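Local coordinates for protein SsfS6 (Streptomyces sp. SF2575, PDB 4FZR) that belongs to the GT-B clan of glycosyltransferase-like proteins, its halves resembling the N- and C-terminal domains of erythromycin biosynthesis protein CIII, at residues A[341-345]-A[374-378]. Residues are numbered along the deposited sequence; the frame is centred on the assembly and turned at random.
Sequences AAGAG and NARRL
Asn-374 lays its amide across the carbonyls of Ala-342 and Gly-343, in the turn that follows helix 333-341. Followed outward, its CB points at the turn and sits 3.3 Å from Gly-343 O, with Ala-342 O also close by. Ala-342 O stands over the face of the amide, almost straight above CG at 3.1 Å, and bonds to neither branch. At the tip the two branches part: ND2 gives Gly-343 O a weak, bent hydrogen bond (3.4 Å, 131° at the hydrogen) and another weak one to Ser-370 O in its own helix, while OD1 is taken up by Arg-377, one turn on. The arginine reaches back because its chain, extended through chi2, bends at chi3 (58°). It grips OD1 side-on with two nitrogens: NE lies in the carbonyl plane of the amide, whereas NH2, at 2.7 Å from OD1, is tilted out of that plane and makes the straighter bond (161°). OD1 itself lies almost in the guanidinium plane, and the two bonds probably hold it in place and so restrain the turn of the amide. Ala-342 O stands at the same guanidinium's edge, 3.4 Å from NH2. Beneath the polar layer, Leu-378 CD1 fits against two methyls of the turn, Ala-344 CB at 3.6 Å and Ala-342 CB at 4.1 Å, and Ala-344 CB also rests beside Ala-375. Met-194 and Ser-193 adjoin this apolar patch, and Pro-322 lies against Ala-375. Gly-343, with positive phi, closes helix 333-341 in a Schellman motif, and helix 370-382 packs against that turn just before edge strand 345-347, a helix-to-loop junction in the parallel-sheet, Rossmann-like C-terminal half of a GT-B fold.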
ATOM      1  N   ALA A 341     -13.244 -12.848 -28.190  1.00 35.82           N
ATOM      2  CA  ALA A 341     -12.653 -13.883 -29.035  1.00 33.46           C
ATOM      3  C   ALA A 341     -12.101 -15.043 -28.207  1.00 39.42           C
ATOM      4  O   ALA A 341     -12.110 -16.190 -28.653  1.00 46.34           O
ATOM      5  CB  ALA A 341     -11.548 -13.283 -29.910  1.00 22.51           C
ATOM      6  N   ALA A 342     -11.630 -14.740 -27.002  1.00 41.11           N
ATOM      7  CA  ALA A 342     -11.046 -15.749 -26.122  1.00 31.94           C
ATOM      8  C   ALA A 342     -12.118 -16.596 -25.435  1.00 29.92           C
ATOM      9  O   ALA A 342     -11.807 -17.591 -24.780  1.00 36.79           O
ATOM     10  CB  ALA A 342     -10.150 -15.082 -25.086  1.00 31.61           C
ATOM     11  N   GLY A 343     -13.376 -16.195 -25.579  1.00 26.58           N
ATOM     12  CA  GLY A 343     -14.488 -16.945 -25.019  1.00 32.25           C
ATOM     13  C   GLY A 343     -14.612 -16.798 -23.514  1.00 32.82           C
ATOM     14  O   GLY A 343     -15.313 -17.574 -22.865  1.00 35.78           O
ATOM     15  N   ALA A 344     -13.943 -15.793 -22.957  1.00 32.82           N
ATOM     16  CA  ALA A 344     -13.946 -15.592 -21.512  1.00 35.32           C
ATOM     17  C   ALA A 344     -15.083 -14.675 -21.072  1.00 29.63           C
ATOM     18  O   ALA A 344     -15.350 -14.536 -19.881  1.00 34.75           O
ATOM     19  CB  ALA A 344     -12.606 -15.037 -21.052  1.00 30.92           C
ATOM     20  N   GLY A 345     -15.757 -14.054 -22.032  1.00 32.24           N
ATOM     21  CA  GLY A 345     -16.865 -13.173 -21.717  1.00 26.70           C
ATOM     22  C   GLY A 345     -17.569 -12.694 -22.968  1.00 39.15           C
ATOM     23  O   GLY A 345     -17.167 -13.033 -24.082  1.00 40.17           O
ATOM     24  N   ASN A 374     -12.931 -20.881 -19.959  1.00 25.68           N
ATOM     25  CA  ASN A 374     -11.993 -19.968 -20.604  1.00 32.00           C
ATOM     26  C   ASN A 374     -11.438 -18.908 -19.651  1.00 31.70           C
ATOM     27  O   ASN A 374     -10.246 -18.601 -19.679  1.00 28.06           O
ATOM     28  CB  ASN A 374     -12.661 -19.292 -21.801  1.00 35.75           C
ATOM     29  CG  ASN A 374     -12.478 -20.076 -23.080  1.00 38.58           C
ATOM     30  OD1 ASN A 374     -11.359 -20.452 -23.432  1.00 40.38           O
ATOM     31  ND2 ASN A 374     -13.576 -20.340 -23.778  1.00 29.53           N
ATOM     32  N   ALA A 375     -12.308 -18.351 -18.815  1.00 28.75           N
ATOM     33  CA  ALA A 375     -11.902 -17.343 -17.839  1.00 33.62           C
ATOM     34  C   ALA A 375     -10.852 -17.915 -16.893  1.00 28.08           C
ATOM     35  O   ALA A 375      -9.843 -17.270 -16.607  1.00 25.40           O
ATOM     36  CB  ALA A 375     -13.108 -16.852 -17.053  1.00 28.43           C
ATOM     37  N   ARG A 376     -11.101 -19.130 -16.413  1.00 27.00           N
ATOM     38  CA  ARG A 376     -10.187 -19.796 -15.493  1.00 26.68           C
ATOM     39  C   ARG A 376      -8.893 -20.195 -16.193  1.00 28.90           C
ATOM     40  O   ARG A 376      -7.823 -20.174 -15.586  1.00 32.69           O
ATOM     41  CB  ARG A 376     -10.845 -21.033 -14.883  1.00 26.44           C
ATOM     42  CG  ARG A 376     -12.030 -20.729 -13.986  1.00 27.21           C
ATOM     43  CD  ARG A 376     -12.570 -22.000 -13.357  1.00 29.76           C
ATOM     44  NE  ARG A 376     -13.631 -21.733 -12.392  1.00 29.99           N
ATOM     45  CZ  ARG A 376     -14.305 -22.677 -11.745  1.00 39.68           C
ATOM     46  NH1 ARG A 376     -14.032 -23.958 -11.957  1.00 35.20           N
ATOM     47  NH2 ARG A 376     -15.255 -22.342 -10.882  1.00 47.05           N
ATOM     48  N   ARG A 377      -8.991 -20.562 -17.468  1.00 32.58           N
ATOM     49  CA  ARG A 377      -7.806 -20.889 -18.255  1.00 33.34           C
ATOM     50  C   ARG A 377      -6.882 -19.679 -18.341  1.00 22.92           C
ATOM     51  O   ARG A 377      -5.669 -19.800 -18.167  1.00 26.56           O
ATOM     52  CB  ARG A 377      -8.188 -21.352 -19.665  1.00 27.43           C
ATOM     53  CG  ARG A 377      -6.991 -21.507 -20.600  1.00 31.99           C
ATOM     54  CD  ARG A 377      -7.391 -21.980 -21.992  1.00 36.04           C
ATOM     55  NE  ARG A 377      -8.342 -21.076 -22.633  1.00 31.86           N
ATOM     56  CZ  ARG A 377      -8.023 -19.902 -23.171  1.00 30.84           C
ATOM     57  NH1 ARG A 377      -6.772 -19.460 -23.149  1.00 34.05           N
ATOM     58  NH2 ARG A 377      -8.963 -19.156 -23.732  1.00 28.14           N
ATOM     59  N   LEU A 378      -7.468 -18.516 -18.610  1.00 22.85           N
ATOM     60  CA  LEU A 378      -6.711 -17.275 -18.744  1.00 23.20           C
ATOM     61  C   LEU A 378      -6.127 -16.832 -17.407  1.00 23.57           C
ATOM     62  O   LEU A 378      -4.975 -16.399 -17.338  1.00 16.66           O
ATOM     63  CB  LEU A 378      -7.606 -16.174 -19.311  1.00 21.10           C
ATOM     64  CG  LEU A 378      -7.962 -16.329 -20.788  1.00 21.21           C
ATOM     65  CD1 LEU A 378      -9.037 -15.337 -21.185  1.00 25.04           C
ATOM     66  CD2 LEU A 378      -6.723 -16.150 -21.653  1.00 22.27           C
TER